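Local coordinates for methyltransferase (Streptococcus pyogenes, PDB 2ESR), which probably transfers methyl groups from S-adenosylmethionine, as in the RsmD-type RNA methyltransferases to which its family is related, at residues 48-53 with 81-86; 59-62 with 66-69; 23-28 with 162-167. All blocks are in the same frame, centred on the assembly; numbering follows the deposited sequence.

Contact 1 of 3, residues 48-53 with 81-86; sequences EAVSRG and NRFTLL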
# COMPACT_ATOMS: atom_id res chain seq x y z
N GLU A 48 4.74 -1.69 15.13
CA GLU A 48 4.69 -2.66 16.22
C GLU A 48 3.66 -3.74 15.92
O GLU A 48 3.89 -4.91 16.20
CB GLU A 48 4.36 -1.96 17.54
CG GLU A 48 4.36 -2.86 18.76
CD GLU A 48 5.70 -3.53 19.01
OE1 GLU A 48 6.75 -2.89 18.80
OE2 GLU A 48 5.70 -4.71 19.43
N ALA A 49 2.54 -3.35 15.31
CA ALA A 49 1.49 -4.32 14.98
C ALA A 49 2.00 -5.35 13.99
O ALA A 49 1.68 -6.53 14.10
CB ALA A 49 0.27 -3.60 14.40
N VAL A 50 2.78 -4.91 13.01
CA VAL A 50 3.33 -5.85 12.04
C VAL A 50 4.36 -6.73 12.74
O VAL A 50 4.44 -7.94 12.49
CB VAL A 50 3.98 -5.10 10.85
CG1 VAL A 50 4.74 -6.07 9.97
CG2 VAL A 50 2.89 -4.41 10.02
N SER A 51 5.13 -6.13 13.63
CA SER A 51 6.15 -6.88 14.37
C SER A 51 5.49 -7.99 15.19
O SER A 51 6.08 -9.05 15.41
CB SER A 51 6.93 -5.95 15.31
OG SER A 51 7.95 -6.65 15.99
N ARG A 52 4.26 -7.74 15.63
CA ARG A 52 3.53 -8.70 16.44
C ARG A 52 2.70 -9.70 15.66
O ARG A 52 2.01 -10.54 16.26
CB ARG A 52 2.64 -7.95 17.45
CG ARG A 52 3.43 -7.28 18.56
CD ARG A 52 2.57 -6.37 19.43
NE ARG A 52 3.34 -5.75 20.51
CZ ARG A 52 3.41 -6.22 21.75
NH1 ARG A 52 2.75 -7.32 22.09
NH2 ARG A 52 4.14 -5.59 22.66
N GLY A 53 2.74 -9.64 14.33
CA GLY A 53 1.98 -10.60 13.56
C GLY A 53 1.13 -10.13 12.41
O GLY A 53 0.70 -10.94 11.58
N ASN A 81 9.20 -3.92 3.03
CA ASN A 81 8.31 -4.29 1.94
C ASN A 81 6.87 -4.54 2.40
O ASN A 81 5.98 -4.70 1.57
CB ASN A 81 8.84 -5.54 1.22
CG ASN A 81 10.17 -5.28 0.54
OD1 ASN A 81 10.84 -6.22 0.08
ND2 ASN A 81 10.56 -4.02 0.44
N ARG A 82 6.66 -4.56 3.71
CA ARG A 82 5.33 -4.80 4.27
C ARG A 82 4.57 -3.50 4.53
O ARG A 82 3.42 -3.53 4.98
CB ARG A 82 5.46 -5.59 5.58
CG ARG A 82 6.47 -6.73 5.53
CD ARG A 82 6.66 -7.36 6.90
NE ARG A 82 5.51 -8.17 7.29
CZ ARG A 82 5.24 -9.37 6.79
NH1 ARG A 82 6.03 -9.91 5.88
NH2 ARG A 82 4.15 -10.02 7.20
N PHE A 83 5.20 -2.37 4.25
CA PHE A 83 4.56 -1.08 4.49
C PHE A 83 4.36 -0.22 3.26
O PHE A 83 5.20 -0.17 2.37
CB PHE A 83 5.37 -0.28 5.52
CG PHE A 83 5.63 -1.03 6.79
CD1 PHE A 83 6.70 -1.91 6.89
CD2 PHE A 83 4.78 -0.87 7.89
CE1 PHE A 83 6.93 -2.62 8.07
CE2 PHE A 83 5.01 -1.58 9.06
CZ PHE A 83 6.08 -2.46 9.15
N THR A 84 3.22 0.46 3.23
CA THR A 84 2.88 1.36 2.14
C THR A 84 2.55 2.70 2.80
O THR A 84 1.59 2.79 3.57
CB THR A 84 1.65 0.86 1.36
OG1 THR A 84 1.92 -0.44 0.83
CG2 THR A 84 1.32 1.82 0.22
N LEU A 85 3.35 3.73 2.52
CA LEU A 85 3.13 5.05 3.08
C LEU A 85 2.53 5.98 2.04
O LEU A 85 3.05 6.12 0.93
CB LEU A 85 4.44 5.66 3.60
CG LEU A 85 4.32 7.11 4.10
CD1 LEU A 85 3.45 7.15 5.35
CD2 LEU A 85 5.70 7.69 4.41
N LEU A 86 1.42 6.61 2.40
CA LEU A 86 0.74 7.53 1.51
C LEU A 86 0.82 8.92 2.10
O LEU A 86 0.48 9.13 3.27
CB LEU A 86 -0.73 7.14 1.33
CG LEU A 86 -1.01 5.79 0.66
CD1 LEU A 86 -2.50 5.51 0.68
CD2 LEU A 86 -0.49 5.81 -0.77

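Contact 2 of 3, residues 59-62 with 66-69; sequences LVEK and AQAI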
# COMPACT_ATOMS: atom_id res chain seq x y z
N LEU A 59 0.07 3.23 5.80
CA LEU A 59 0.16 4.38 6.69
C LEU A 59 -0.13 5.65 5.91
O LEU A 59 0.34 5.81 4.78
CB LEU A 59 1.57 4.48 7.30
CG LEU A 59 2.02 3.40 8.29
CD1 LEU A 59 2.27 2.09 7.56
CD2 LEU A 59 3.28 3.86 8.99
N VAL A 60 -0.93 6.54 6.49
CA VAL A 60 -1.25 7.80 5.83
C VAL A 60 -0.83 8.92 6.76
O VAL A 60 -1.27 8.98 7.90
CB VAL A 60 -2.76 7.95 5.55
CG1 VAL A 60 -3.01 9.23 4.76
CG2 VAL A 60 -3.28 6.74 4.78
N GLU A 61 0.04 9.79 6.27
CA GLU A 61 0.53 10.91 7.06
C GLU A 61 0.87 12.04 6.11
O GLU A 61 1.67 11.86 5.19
CB GLU A 61 1.77 10.49 7.86
CG GLU A 61 2.42 11.62 8.65
CD GLU A 61 1.46 12.30 9.59
OE1 GLU A 61 0.89 11.61 10.47
OE2 GLU A 61 1.27 13.53 9.46
N LYS A 62 0.26 13.20 6.33
CA LYS A 62 0.47 14.37 5.48
C LYS A 62 1.70 15.22 5.78
O LYS A 62 2.25 15.87 4.89
CB LYS A 62 -0.77 15.26 5.50
CG LYS A 62 -1.49 15.36 4.17
CD LYS A 62 -0.55 15.84 3.07
CE LYS A 62 -1.26 15.92 1.73
NZ LYS A 62 -0.31 16.23 0.63
N ALA A 66 7.08 14.00 9.59
CA ALA A 66 6.60 12.72 10.09
C ALA A 66 6.92 11.64 9.05
O ALA A 66 7.36 10.55 9.39
CB ALA A 66 5.10 12.79 10.33
N GLN A 67 6.70 11.97 7.78
CA GLN A 67 6.98 11.03 6.70
C GLN A 67 8.43 10.57 6.73
O GLN A 67 8.72 9.38 6.54
CB GLN A 67 6.67 11.66 5.34
CG GLN A 67 5.19 11.90 5.08
CD GLN A 67 4.38 10.63 5.18
OE1 GLN A 67 4.31 10.01 6.24
NE2 GLN A 67 3.76 10.24 4.08
N ALA A 68 9.34 11.50 6.97
CA ALA A 68 10.76 11.17 7.01
C ALA A 68 11.01 10.18 8.14
O ALA A 68 11.72 9.19 7.96
CB ALA A 68 11.58 12.44 7.22
N ILE A 69 10.43 10.45 9.30
CA ILE A 69 10.60 9.58 10.45
C ILE A 69 10.05 8.19 10.16
O ILE A 69 10.70 7.18 10.44
CB ILE A 69 9.91 10.16 11.69
CG1 ILE A 69 10.55 11.51 12.04
CG2 ILE A 69 10.05 9.20 12.87
CD1 ILE A 69 9.88 12.24 13.18

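Contact 3 of 3, residues 23-28 with 162-167; sequences FNMIGP and SKVTVY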
# COMPACT_ATOMS: atom_id res chain seq x y z
N PHE A 23 -0.96 -2.99 23.04
CA PHE A 23 -1.02 -4.29 22.42
C PHE A 23 -1.46 -5.42 23.33
O PHE A 23 -1.88 -6.47 22.84
CB PHE A 23 0.31 -4.59 21.73
CG PHE A 23 0.46 -3.87 20.42
CD1 PHE A 23 -0.22 -4.32 19.29
CD2 PHE A 23 1.18 -2.68 20.35
CE1 PHE A 23 -0.18 -3.60 18.10
CE2 PHE A 23 1.23 -1.95 19.16
CZ PHE A 23 0.55 -2.42 18.03
N ASN A 24 -1.40 -5.20 24.64
CA ASN A 24 -1.87 -6.23 25.57
C ASN A 24 -3.39 -6.16 25.56
O ASN A 24 -4.07 -7.11 25.95
CB ASN A 24 -1.33 -5.98 26.98
CG ASN A 24 0.11 -6.40 27.14
OD1 ASN A 24 0.54 -7.40 26.55
ND2 ASN A 24 0.87 -5.66 27.94
N MSE A 25 -3.91 -5.03 25.11
CA MSE A 25 -5.35 -4.83 25.04
C MSE A 25 -5.95 -5.50 23.81
O MSE A 25 -7.01 -6.12 23.88
CB MSE A 25 -5.68 -3.34 24.95
CG MSE A 25 -5.42 -2.52 26.18
SE MSE A 25 -5.87 -0.67 25.81
CE MSE A 25 -7.77 -0.87 25.54
N ILE A 26 -5.26 -5.36 22.68
CA ILE A 26 -5.75 -5.89 21.41
C ILE A 26 -5.01 -7.09 20.85
O ILE A 26 -5.49 -7.72 19.91
CB ILE A 26 -5.72 -4.81 20.33
CG1 ILE A 26 -4.27 -4.41 20.05
CG2 ILE A 26 -6.53 -3.60 20.78
CD1 ILE A 26 -4.10 -3.49 18.85
N GLY A 27 -3.84 -7.40 21.39
CA GLY A 27 -3.08 -8.53 20.89
C GLY A 27 -2.98 -9.68 21.88
O GLY A 27 -4.00 -10.30 22.21
N PRO A 28 -1.78 -9.98 22.40
CA PRO A 28 -0.48 -9.35 22.14
C PRO A 28 0.20 -9.82 20.86
O PRO A 28 1.26 -9.32 20.50
CB PRO A 28 0.32 -9.72 23.39
CG PRO A 28 -0.19 -11.07 23.70
CD PRO A 28 -1.68 -10.92 23.53
N SER A 162 -3.13 9.45 28.68
CA SER A 162 -3.79 9.04 27.45
C SER A 162 -4.91 8.04 27.69
O SER A 162 -5.03 7.44 28.77
CB SER A 162 -2.78 8.43 26.48
OG SER A 162 -2.30 7.20 26.97
N LYS A 163 -5.73 7.86 26.68
CA LYS A 163 -6.82 6.92 26.76
C LYS A 163 -6.90 6.19 25.43
O LYS A 163 -6.77 6.80 24.37
CB LYS A 163 -8.15 7.63 27.03
CG LYS A 163 -9.32 6.67 27.13
CD LYS A 163 -10.59 7.34 27.64
CE LYS A 163 -11.18 8.29 26.63
NZ LYS A 163 -12.48 8.84 27.14
N VAL A 164 -7.07 4.87 25.51
CA VAL A 164 -7.19 4.05 24.31
C VAL A 164 -8.60 3.50 24.29
O VAL A 164 -9.07 2.91 25.26
CB VAL A 164 -6.19 2.87 24.31
CG1 VAL A 164 -6.49 1.95 23.13
CG2 VAL A 164 -4.77 3.40 24.21
N THR A 165 -9.28 3.71 23.17
CA THR A 165 -10.64 3.24 23.00
C THR A 165 -10.64 2.34 21.76
O THR A 165 -10.12 2.73 20.71
CB THR A 165 -11.61 4.41 22.75
OG1 THR A 165 -11.53 5.34 23.84
CG2 THR A 165 -13.05 3.91 22.62
N VAL A 166 -11.20 1.15 21.89
CA VAL A 166 -11.23 0.23 20.76
C VAL A 166 -12.67 -0.02 20.35
O VAL A 166 -13.49 -0.41 21.18
CB VAL A 166 -10.61 -1.12 21.12
CG1 VAL A 166 -10.59 -2.03 19.89
CG2 VAL A 166 -9.20 -0.92 21.69
N TYR A 167 -12.97 0.23 19.08
CA TYR A 167 -14.31 0.00 18.55
C TYR A 167 -14.29 -1.28 17.74
O TYR A 167 -13.29 -1.59 17.09
CB TYR A 167 -14.76 1.14 17.63
CG TYR A 167 -15.13 2.42 18.34
CD1 TYR A 167 -14.16 3.38 18.63
CD2 TYR A 167 -16.45 2.67 18.72
CE1 TYR A 167 -14.51 4.57 19.28
CE2 TYR A 167 -16.80 3.86 19.37
CZ TYR A 167 -15.83 4.80 19.64
OH TYR A 167 -16.18 5.98 20.27

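Contact 1 of 3, residues 48-53 with 81-86
V50, near the end of helix 44-51, sets its two methyl branches on F83, the first residue of strand 83-86, and on R82 just before it. V50 CG2 approaches the F83 ring at its outer end, 3.7 Å from F83 CE2, and V50 CB lies 3.8 Å from F83 CZ; the two side chains come from opposite directions, and the methyl meets the ring obliquely. The other branch, V50 CG1, sits at the edge of the R82 guanidinium, nearly in its plane, 3.5 Å from R82 NE and 3.8 Å from R82 CD. A bend in the arginine chain (chi3 73°) helps to bring NE beside the valine. The contact is thus apolar on the F83 side, and on the other a methyl group packs against the guanidinium edge and the CD that carries it. Just past V50 the helix stops in a Schellman motif: G53, with positive phi, donates its N-H to V50 O (G53 N to V50 O 3.0 Å). On the far side of this helix end R52 NE forms a salt bridge with E48 OE2 (2.8 Å), although the hydrogen bond within it is bent and weak. Strand 56-60 borders both sides of the contact through A57, which touches V50 and F83; F83 also packs on I74 of helix 64-75, while R52 reaches P28 O just beyond helix 19-26.

Contact 2 of 3, residues 59-62 with 66-69
This contact lies at the first turn of a beta-alpha-beta unit, where strand 56-60 ends and the chain turns into helix 64-75. E61, just beyond the strand, meets A66 and Q67 of the helix. Its CG is anti to the backbone N (chi1 176°), which lays the chain against the helix: E61 CG is 3.4 Å from A66 CB. The Q67 side chain folds back at chi2 (-57°) and brings its amide over the E61 backbone. E61 O stands above the face of that amide, 3.0 Å from Q67 CD and 2.9 Å from Q67 NE2, so the N-H cannot aim at it and the short distance is not a hydrogen bond. Q67 OE1 presses on E61 CB at 3.1 Å, a tight fit. The carboxylate lies along A66 CB but is bonded elsewhere: OE1 accepts from G41 N in the glycine-rich loop after strand 34-38, and OE2 from N63 N. Class I methyltransferases commonly carry an acidic residue at the end of this strand to hold the cofactor ribose, and the position of E61 is consistent with that role. Between the two segments the contact is therefore packing, and the orientation of the carboxylate probably owes more to the backbone N-H groups of G41 and N63.

Contact 3 of 3, residues 23-28 with 162-167
The last turn of helix 19-26 comes up to strand 162-169 with I26 and V166 as the nearest backbones, their CA atoms 8.2 Å apart, a spacing filled by side chains. M25 and I26 supply the helix side, V164 and V166 the strand side, and all four are buried. M25 is a selenomethionine; its chain runs out extended and then turns at chi3 (65°), so that the selenium and the terminal methyl both lie along V164. The two side chains slide past each other in opposite directions, with M25 SE 3.8 Å from V164 CG1 and 3.9 Å from V164 CB. The terminal methyl also comes near the next inward-facing valine, M25 CE standing 4.1 Å from V166 CG2. That same methyl of V166 also receives I26, whose CG2 approaches to 3.9 Å of V166 CG2 from an oblique direction. I26 holds CG1 between its backbone N and carbonyl carbon (chi1 65°), which leaves the short branch CG2 to meet the strand. Directly afterwards the helix breaks: G27 N bonds to F23 O at 2.6 Å, and the peptide before P28 is cis. The contact itself is purely apolar. Around it, M25 O takes a hydrogen bond from K155 NZ, M25 and V164 share Y159 of strand 151-159, and I26 spreads over M133 and V135 of strand 132-139 and L103 and F105 of strand 101-106, so the end of helix 19-26 lies over strands 101-106, 132-139, 162-169 and 151-159, from the middle of the sheet into its antiparallel part.

Overall arrangement
All three contacts pair a helix with a strand of the same mixed sheet, or with the residues next to it, in a Rossmann-like methyltransferase domain. Contact 3 is fully buried and wholly apolar, on the antiparallel side of the sheet; contacts 1 and 2 are only partly buried and lie at its parallel edge, where valine meets an arginine as well as a ring and where an amide packs over a carbonyl. Contacts 1 and 2 involve neighbouring strands, 83-86 and 56-60, with T84 and L86 bonded to L59 between them. Contact 1 also meets contact 3 through F23 and P28, packed on and bonded to R52. Contacts 2 and 3 do not touch, their nearest atoms about 11 Å apart.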